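Local coordinates for biotin binding protein A (Gallus gallus, PDB 2C1S) that binds biotin as a homotetramer of the avidin family, each beta-barrel subunit holding the vitamin at one end, at the interface of chains A and B and the interface of chains A and C. Numbering follows the deposited sequence. Chains: chain A/B/C, Biotin binding protein A.

Contact 1: the interface of chains A and B. Residues chain A 15, 38-40, 101; chain B 112-113.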
ATOM      1  N   LEU A  15     -14.927  -8.428  -7.710  1.00 19.69           N
ATOM      2  CA  LEU A  15     -15.816  -8.226  -6.577  1.00 19.90           C
ATOM      3  C   LEU A  15     -17.265  -8.069  -7.045  1.00 20.91           C
ATOM      4  O   LEU A  15     -18.186  -8.028  -6.232  1.00 21.89           O
ATOM      5  CB  LEU A  15     -15.419  -6.971  -5.788  1.00 19.31           C
ATOM      6  CG  LEU A  15     -14.030  -6.954  -5.162  1.00 18.46           C
ATOM      7  CD1 LEU A  15     -13.827  -5.665  -4.321  1.00 14.60           C
ATOM      8  CD2 LEU A  15     -13.807  -8.194  -4.324  1.00 18.41           C
ATOM      9  N   VAL A  38     -19.496  -3.696  -3.191  1.00 20.90           N
ATOM     10  CA  VAL A  38     -19.155  -3.794  -1.776  1.00 20.89           C
ATOM     11  C   VAL A  38     -18.882  -2.403  -1.171  1.00 20.28           C
ATOM     12  O   VAL A  38     -18.540  -1.451  -1.870  1.00 20.23           O
ATOM     13  CB  VAL A  38     -17.924  -4.732  -1.558  1.00 20.75           C
ATOM     14  CG1 VAL A  38     -18.215  -6.138  -2.077  1.00 21.54           C
ATOM     15  CG2 VAL A  38     -16.728  -4.197  -2.290  1.00 19.84           C
ATOM     16  N   THR A  39     -19.080  -2.282   0.130  1.00 20.83           N
ATOM     17  CA  THR A  39     -18.757  -1.060   0.841  1.00 21.10           C
ATOM     18  C   THR A  39     -18.340  -1.405   2.259  1.00 21.72           C
ATOM     19  O   THR A  39     -18.844  -2.378   2.852  1.00 21.28           O
ATOM     20  CB  THR A  39     -19.950  -0.057   0.838  1.00 21.40           C
ATOM     21  OG1 THR A  39     -19.618   1.115   1.589  1.00 21.68           O
ATOM     22  CG2 THR A  39     -21.178  -0.693   1.449  1.00 21.92           C
ATOM     23  N   ALA A  40     -17.428  -0.605   2.802  1.00 22.12           N
ATOM     24  CA  ALA A  40     -17.040  -0.698   4.215  1.00 24.06           C
ATOM     25  C   ALA A  40     -18.037   0.013   5.142  1.00 25.41           C
ATOM     26  O   ALA A  40     -17.915  -0.058   6.370  1.00 26.65           O
ATOM     27  CB  ALA A  40     -15.644  -0.151   4.424  1.00 22.91           C
ATOM     28  N   LEU A 101      -8.162   3.419  -0.527  1.00 13.02           N
ATOM     29  CA  LEU A 101      -9.457   3.927  -0.058  1.00 14.77           C
ATOM     30  C   LEU A 101      -9.169   4.729   1.193  1.00 13.90           C
ATOM     31  O   LEU A 101      -8.651   4.182   2.191  1.00 13.81           O
ATOM     32  CB  LEU A 101     -10.403   2.785   0.214  1.00 14.33           C
ATOM     33  CG  LEU A 101     -11.722   3.073   0.979  1.00 16.65           C
ATOM     34  CD1 LEU A 101     -12.624   4.019   0.232  1.00 16.39           C
ATOM     35  CD2 LEU A 101     -12.464   1.768   1.304  1.00 16.68           C
TER
ATOM     36  N   TRP B 112     -11.231  -7.761   0.833  1.00 16.92           N
ATOM     37  CA  TRP B 112     -10.816  -6.543   0.104  1.00 16.67           C
ATOM     38  C   TRP B 112     -10.587  -5.357   1.070  1.00 16.57           C
ATOM     39  O   TRP B 112      -9.744  -4.519   0.770  1.00 17.77           O
ATOM     40  CB  TRP B 112     -11.836  -6.131  -0.964  1.00 16.16           C
ATOM     41  CG  TRP B 112     -13.122  -5.659  -0.346  1.00 16.78           C
ATOM     42  CD1 TRP B 112     -14.196  -6.430   0.035  1.00 19.57           C
ATOM     43  CD2 TRP B 112     -13.437  -4.328   0.010  1.00 16.02           C
ATOM     44  NE1 TRP B 112     -15.175  -5.640   0.589  1.00 16.22           N
ATOM     45  CE2 TRP B 112     -14.732  -4.340   0.592  1.00 17.83           C
ATOM     46  CE3 TRP B 112     -12.759  -3.106  -0.119  1.00 14.50           C
ATOM     47  CZ2 TRP B 112     -15.358  -3.176   1.047  1.00 17.30           C
ATOM     48  CZ3 TRP B 112     -13.376  -1.955   0.356  1.00 17.04           C
ATOM     49  CH2 TRP B 112     -14.679  -1.991   0.898  1.00 17.05           C
ATOM     50  N   LYS B 113     -11.307  -5.313   2.199  1.00 16.48           N
ATOM     51  CA  LYS B 113     -11.287  -4.161   3.110  1.00 16.78           C
ATOM     52  C   LYS B 113     -10.371  -4.373   4.337  1.00 15.90           C
ATOM     53  O   LYS B 113     -10.315  -3.530   5.245  1.00 17.03           O
ATOM     54  CB  LYS B 113     -12.702  -3.750   3.546  1.00 17.56           C
ATOM     55  CG  LYS B 113     -13.430  -4.772   4.436  1.00 16.89           C
ATOM     56  CD  LYS B 113     -14.852  -4.284   4.736  1.00 19.08           C
ATOM     57  CE  LYS B 113     -15.554  -5.240   5.696  1.00 24.46           C
ATOM     58  NZ  LYS B 113     -16.892  -4.730   6.080  1.00 24.03           N
TER

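Contact 2: the interface of chains A and C. Residues chain A 62-65, 84; chain C 103-105.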
ATOM      1  N   GLN A  62       2.806  -1.847 -25.706  1.00 33.62           N
ATOM      2  CA  GLN A  62       2.434  -1.928 -24.289  1.00 32.00           C
ATOM      3  C   GLN A  62       1.409  -0.841 -24.030  1.00 29.64           C
ATOM      4  O   GLN A  62       1.581   0.295 -24.481  1.00 29.79           O
ATOM      5  CB  GLN A  62       3.659  -1.713 -23.402  1.00 32.17           C
ATOM      6  CG  GLN A  62       4.792  -2.699 -23.637  1.00 32.23           C
ATOM      7  CD  GLN A  62       6.062  -2.336 -22.868  1.00 33.87           C
ATOM      8  OE1 GLN A  62       7.118  -2.915 -23.127  1.00 36.21           O
ATOM      9  NE2 GLN A  62       5.965  -1.403 -21.902  1.00 33.13           N
ATOM     10  N   GLN A  63       0.324  -1.185 -23.348  1.00 26.95           N
ATOM     11  CA  GLN A  63      -0.722  -0.207 -23.060  1.00 24.36           C
ATOM     12  C   GLN A  63      -0.285   0.765 -21.962  1.00 23.29           C
ATOM     13  O   GLN A  63       0.458   0.361 -21.058  1.00 22.45           O
ATOM     14  CB  GLN A  63      -1.999  -0.923 -22.666  1.00 24.48           C
ATOM     15  CG  GLN A  63      -2.449  -1.905 -23.741  1.00 25.33           C
ATOM     16  CD  GLN A  63      -2.932  -1.171 -24.956  1.00 28.36           C
ATOM     17  OE1 GLN A  63      -3.549  -0.100 -24.847  1.00 27.07           O
ATOM     18  NE2 GLN A  63      -2.645  -1.722 -26.128  1.00 28.09           N
ATOM     19  N   PRO A  64      -0.709   2.052 -22.068  1.00 22.05           N
ATOM     20  CA  PRO A  64      -0.245   3.079 -21.129  1.00 21.54           C
ATOM     21  C   PRO A  64      -0.914   3.017 -19.776  1.00 20.62           C
ATOM     22  O   PRO A  64      -2.082   2.584 -19.659  1.00 21.06           O
ATOM     23  CB  PRO A  64      -0.580   4.395 -21.844  1.00 21.51           C
ATOM     24  CG  PRO A  64      -1.747   4.062 -22.700  1.00 22.66           C
ATOM     25  CD  PRO A  64      -1.548   2.627 -23.136  1.00 21.88           C
ATOM     26  N   THR A  65      -0.189   3.481 -18.760  1.00 18.75           N
ATOM     27  CA  THR A  65      -0.742   3.501 -17.409  1.00 17.88           C
ATOM     28  C   THR A  65      -1.800   4.604 -17.291  1.00 17.86           C
ATOM     29  O   THR A  65      -1.826   5.542 -18.102  1.00 17.68           O
ATOM     30  CB  THR A  65       0.348   3.726 -16.353  1.00 17.86           C
ATOM     31  OG1 THR A  65       1.017   4.960 -16.644  1.00 18.14           O
ATOM     32  CG2 THR A  65       1.352   2.553 -16.321  1.00 16.36           C
ATOM     33  N   GLN A  84      -3.012  -0.557 -15.494  1.00 15.05           N
ATOM     34  CA  GLN A  84      -2.589  -0.728 -16.871  1.00 15.69           C
ATOM     35  C   GLN A  84      -3.454  -1.853 -17.431  1.00 16.23           C
ATOM     36  O   GLN A  84      -3.776  -2.814 -16.735  1.00 14.67           O
ATOM     37  CB  GLN A  84      -1.116  -1.119 -16.930  1.00 15.55           C
ATOM     38  CG  GLN A  84      -0.462  -1.182 -18.348  1.00 16.19           C
ATOM     39  CD  GLN A  84       1.021  -1.570 -18.308  1.00 17.62           C
ATOM     40  OE1 GLN A  84       1.637  -1.710 -17.238  1.00 17.66           O
ATOM     41  NE2 GLN A  84       1.614  -1.749 -19.493  1.00 17.99           N
TER
ATOM     42  N   GLU C 103       4.231   1.883 -12.452  1.00 16.03           N
ATOM     43  CA  GLU C 103       5.056   1.702 -13.652  1.00 19.06           C
ATOM     44  C   GLU C 103       4.319   1.021 -14.810  1.00 18.80           C
ATOM     45  O   GLU C 103       3.538   0.080 -14.606  1.00 17.87           O
ATOM     46  CB  GLU C 103       6.214   0.778 -13.302  1.00 20.58           C
ATOM     47  CG  GLU C 103       7.499   1.462 -12.984  1.00 27.95           C
ATOM     48  CD  GLU C 103       8.631   0.472 -12.861  1.00 34.30           C
ATOM     49  OE1 GLU C 103       8.682  -0.488 -13.673  1.00 37.79           O
ATOM     50  OE2 GLU C 103       9.467   0.654 -11.953  1.00 38.85           O
ATOM     51  N   GLU C 104       4.633   1.448 -16.040  1.00 19.09           N
ATOM     52  CA  GLU C 104       4.194   0.709 -17.215  1.00 19.09           C
ATOM     53  C   GLU C 104       5.076  -0.547 -17.374  1.00 19.22           C
ATOM     54  O   GLU C 104       6.298  -0.449 -17.422  1.00 19.50           O
ATOM     55  CB  GLU C 104       4.256   1.608 -18.454  1.00 18.90           C
ATOM     56  CG  GLU C 104       3.651   0.944 -19.642  1.00 18.22           C
ATOM     57  CD  GLU C 104       4.063   1.619 -20.940  1.00 20.85           C
ATOM     58  OE1 GLU C 104       3.441   2.630 -21.292  1.00 20.32           O
ATOM     59  OE2 GLU C 104       5.018   1.123 -21.590  1.00 24.74           O
ATOM     60  N   VAL C 105       4.486  -1.738 -17.395  1.00 18.72           N
ATOM     61  CA  VAL C 105       5.331  -2.939 -17.483  1.00 19.32           C
ATOM     62  C   VAL C 105       5.158  -3.656 -18.826  1.00 20.69           C
ATOM     63  O   VAL C 105       4.103  -3.509 -19.449  1.00 19.82           O
ATOM     64  CB  VAL C 105       5.112  -3.895 -16.306  1.00 17.84           C
ATOM     65  CG1 VAL C 105       5.688  -3.272 -15.011  1.00 19.92           C
ATOM     66  CG2 VAL C 105       3.660  -4.292 -16.194  1.00 18.31           C
TER
HETATM   67  O   HOH W   1       2.227   4.615 -19.889  1.00 20.49           O
HETATM   68  O   HOH W   2       1.523  -1.576 -14.573  1.00 21.04           O
HETATM   69  O   HOH W   3       1.923   2.833 -23.757  1.00 27.55           O

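Contact 3: the interface of chains A and C. Residues chain A 82, 97-100; chain C 100, 102, 115.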
ATOM      1  N   VAL A  82      -5.163   2.924  -9.740  1.00 12.93           N
ATOM      2  CA  VAL A  82      -4.133   3.150 -10.748  1.00 13.29           C
ATOM      3  C   VAL A  82      -3.777   1.816 -11.409  1.00 13.64           C
ATOM      4  O   VAL A  82      -3.746   0.793 -10.735  1.00 14.44           O
ATOM      5  CB  VAL A  82      -2.909   3.891 -10.158  1.00 13.15           C
ATOM      6  CG1 VAL A  82      -2.077   2.985  -9.186  1.00 13.32           C
ATOM      7  CG2 VAL A  82      -2.078   4.488 -11.268  1.00 13.36           C
ATOM      8  N   MET A  97      -5.317  -3.319 -11.633  1.00 14.12           N
ATOM      9  CA  MET A  97      -5.325  -2.069 -10.881  1.00 14.28           C
ATOM     10  C   MET A  97      -5.008  -2.284  -9.408  1.00 13.78           C
ATOM     11  O   MET A  97      -5.285  -3.361  -8.833  1.00 13.35           O
ATOM     12  CB  MET A  97      -6.698  -1.402 -10.963  1.00 13.27           C
ATOM     13  CG  MET A  97      -7.176  -1.119 -12.419  1.00 13.70           C
ATOM     14  SD  MET A  97      -8.254   0.288 -12.543  1.00 17.83           S
ATOM     15  CE  MET A  97      -6.995   1.551 -12.554  1.00 16.91           C
ATOM     16  N   ALA A  98      -4.452  -1.231  -8.798  1.00 12.89           N
ATOM     17  CA  ALA A  98      -4.269  -1.175  -7.351  1.00 11.67           C
ATOM     18  C   ALA A  98      -5.017   0.060  -6.893  1.00 11.70           C
ATOM     19  O   ALA A  98      -5.207   1.017  -7.647  1.00 12.07           O
ATOM     20  CB  ALA A  98      -2.773  -1.063  -6.955  1.00 11.94           C
ATOM     21  N   TRP A  99      -5.442   0.040  -5.649  1.00 11.35           N
ATOM     22  CA  TRP A  99      -6.280   1.129  -5.165  1.00 11.92           C
ATOM     23  C   TRP A  99      -5.948   1.491  -3.729  1.00 11.34           C
ATOM     24  O   TRP A  99      -5.379   0.669  -2.986  1.00 10.98           O
ATOM     25  CB  TRP A  99      -7.785   0.772  -5.339  1.00 11.65           C
ATOM     26  CG  TRP A  99      -8.203  -0.530  -4.677  1.00 13.63           C
ATOM     27  CD1 TRP A  99      -8.458  -1.713  -5.308  1.00 12.87           C
ATOM     28  CD2 TRP A  99      -8.482  -0.745  -3.288  1.00 13.02           C
ATOM     29  NE1 TRP A  99      -8.856  -2.654  -4.396  1.00 12.21           N
ATOM     30  CE2 TRP A  99      -8.874  -2.095  -3.146  1.00 12.57           C
ATOM     31  CE3 TRP A  99      -8.446   0.081  -2.142  1.00 13.50           C
ATOM     32  CZ2 TRP A  99      -9.209  -2.658  -1.919  1.00 10.50           C
ATOM     33  CZ3 TRP A  99      -8.786  -0.488  -0.906  1.00 12.15           C
ATOM     34  CH2 TRP A  99      -9.158  -1.836  -0.802  1.00 14.49           C
ATOM     35  N   LEU A 100      -6.282   2.738  -3.375  1.00 12.56           N
ATOM     36  CA  LEU A 100      -6.263   3.205  -1.996  1.00 12.46           C
ATOM     37  C   LEU A 100      -7.614   3.813  -1.672  1.00 13.26           C
ATOM     38  O   LEU A 100      -8.128   4.611  -2.455  1.00 11.70           O
ATOM     39  CB  LEU A 100      -5.180   4.278  -1.788  1.00 12.50           C
ATOM     40  CG  LEU A 100      -3.692   3.941  -1.949  1.00 13.09           C
ATOM     41  CD1 LEU A 100      -2.802   5.216  -1.914  1.00 10.10           C
ATOM     42  CD2 LEU A 100      -3.248   2.923  -0.893  1.00 10.59           C
TER
ATOM     43  N   LEU C 100       0.078   5.961  -4.775  1.00 12.56           N
ATOM     44  CA  LEU C 100       0.561   4.791  -5.497  1.00 12.46           C
ATOM     45  C   LEU C 100       1.153   5.246  -6.816  1.00 13.26           C
ATOM     46  O   LEU C 100       0.533   6.039  -7.524  1.00 11.70           O
ATOM     47  CB  LEU C 100      -0.586   3.807  -5.787  1.00 12.50           C
ATOM     48  CG  LEU C 100      -1.329   3.099  -4.647  1.00 13.09           C
ATOM     49  CD1 LEU C 100      -2.581   2.333  -5.159  1.00 10.10           C
ATOM     50  CD2 LEU C 100      -0.384   2.169  -3.878  1.00 10.59           C
ATOM     51  N   ARG C 102       2.440   3.819 -10.315  1.00 14.66           N
ATOM     52  CA  ARG C 102       2.301   2.628 -11.189  1.00 15.48           C
ATOM     53  C   ARG C 102       3.258   2.777 -12.377  1.00 16.73           C
ATOM     54  O   ARG C 102       3.095   3.698 -13.187  1.00 15.45           O
ATOM     55  CB  ARG C 102       0.890   2.540 -11.732  1.00 15.77           C
ATOM     56  CG  ARG C 102       0.617   1.289 -12.592  1.00 17.28           C
ATOM     57  CD  ARG C 102       0.267   0.225 -11.654  1.00 23.54           C
ATOM     58  NE  ARG C 102       0.030  -1.100 -12.219  1.00 27.41           N
ATOM     59  CZ  ARG C 102      -0.820  -1.956 -11.657  1.00 25.74           C
ATOM     60  NH1 ARG C 102      -0.974  -3.159 -12.168  1.00 25.19           N
ATOM     61  NH2 ARG C 102      -1.524  -1.586 -10.575  1.00 24.12           N
ATOM     62  N   THR C 115       3.879  -1.471  -8.739  1.00 14.96           N
ATOM     63  CA  THR C 115       3.182  -0.442  -7.915  1.00 14.02           C
ATOM     64  C   THR C 115       3.963  -0.152  -6.664  1.00 14.49           C
ATOM     65  O   THR C 115       4.169  -1.041  -5.848  1.00 14.46           O
ATOM     66  CB  THR C 115       1.765  -0.941  -7.500  1.00 14.50           C
ATOM     67  OG1 THR C 115       1.014  -1.241  -8.697  1.00 15.42           O
ATOM     68  CG2 THR C 115       1.015   0.113  -6.724  1.00 14.10           C
TER

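Contact 1: the interface of chains A and B
This patch of the interface between two avidin-type subunits is built on packing around B:Trp112, which reaches from its own barrel to A:Leu15, A:Val38, A:Thr39, A:Ala40 and A:Leu101. In avidin a partner's tryptophan caps the biotin pocket; the same arrangement here probably ties assembly to ligand binding. A:Val38 CG2 sits over one face of the five-membered ring, 3.7 Å from its centroid, in a CH-pi contact. The opposite face is covered within chain B by B:Lys113 CB. The indole is thus sandwiched between two aliphatic groups, the methyl offset toward the rim and B:Lys113 CB over the centre. At the ring edge, in its plane, come the peptide atoms between A:Thr39 and A:Ala40; A:Ala40 N is 3.6 Å from B:Trp112 CH2. A:Leu15 crosses the tryptophan at about a right angle and brings CD1 to 3.9 Å from B:Trp112 CB. A:Leu101 CD2 meets the far rim at B:Trp112 CZ3, also 3.9 Å away. With chi1 68°, CG of B:Trp112 stands between its backbone N and carbonyl carbon, and the ring so placed lies against A:Val38. Chain A hides 74 Å² of B:Trp112. B:Trp112 and B:Lys113 end the 3-10 helix 108-113. A:Leu15 and A:Val38 to A:Ala40 lie in loops, and A:Leu101 is near the end of strand 93-102.

Contact 2: the interface of chains A and C
The side-chain amide of A:Gln84 has C:Glu104 CG over one face and the backbone of C:Val105 at its edge. Its plane is turned 45° from that of the C:Glu104 carboxylate. The amide pairs twice with C:Val105. C:Val105 N gives a nearly straight hydrogen bond to A:Gln84 OE1 (2.9 Å), in the carbonyl plane and on a lone pair. A:Gln84 NE2 returns one to C:Val105 O at 3.0 Å, with the acceptor tilted from the amide plane. C:Glu104 CG stands 3.4 Å from A:Gln84 NE2. A:Gln84 is extended, with CG anti to the backbone N (chi1 -173°), which carries its amide out from strand 78-87 to the loop of chain C. The two bonds probably fix the rotation of the amide. The carboxylate of C:Glu104 is met by A:Gln62, whose amide stands 78° to it. A:Gln62 NE2 donates to C:Glu104 OE2 at 2.7 Å, on the anti side and well bent. The other oxygen, OE1, takes water: water 1 links it to A:Thr65 N, and water 3 to A:Gln62 O. In this patch of the tetramer, a loop of chain C lies against a loop of chain A and the strand 78-87 beside it. Bonds run to backbone atoms of C:Val105 and to the side chain of C:Glu104. A:Thr65 CG2 packs 3.5 Å from C:Glu104 CA. Water 2 bridges the subunits again, 2.7 Å from A:Gln84 OE1 and 2.6 Å from C:Glu103 O.

Contact 3: the interface of chains A and C
Strands 78-87 and 93-102 of the chain A barrel pack here against strands 93-102 and 115-124 of chain C, in a barrel-to-barrel interface of the avidin type. A:Leu100 and C:Leu100 are the same residue in two copies and reach toward each other tip to tip. Their CG atoms are 3.7 Å apart. Each has CG anti to the carbonyl carbon (chi1 -65°), which points the two branches at one another. An alanine in place of A:Leu100 is likely to leave C:Leu100 CG without its mate and open a gap at the centre of this pairing. C:Leu100 also lays CD1 against A:Ala98 CB and along the backbone of A:Trp99. Its CB meets A:Val82 CG1 at 3.8 Å. A:Val82 turns its other methyl, CG2, to C:Arg102 CB, 3.6 Å away. A:Ala98 CB touches C:Thr115 CG2 as well, at 4.0 Å. These contacts make the patch largely aliphatic. C:Arg102 borders it: the chain leaves with CG anti to the backbone N, bends at chi2 (85°), and swings its guanidinium group back over chain A. There, in contacts beyond hydrogen-bonding reach, C:Arg102 NH2 lies 3.3 Å from the carbonyl A:Val82 O and 3.4 Å from A:Ala98 N.

Contacts 2 and 3 belong to the same A-C interface, and the centres of their C-alpha atoms are about 12 Å apart. Strand 78-87 of chain A serves both, through A:Gln84 in contact 2 and A:Val82 in contact 3. In chain C, strand 93-102 of contact 3 leads directly into the loop of contact 2. Contact 1 faces a different subunit, its C-alpha centre about 15 Å from that of contact 3 and about 25 Å from that of contact 2. Strand 93-102 of chain A links it to contact 3, with A:Leu100 and A:Leu101 turned to different partners. One barrel thus touches two neighbours through nearby surfaces, as expected in a tetramer.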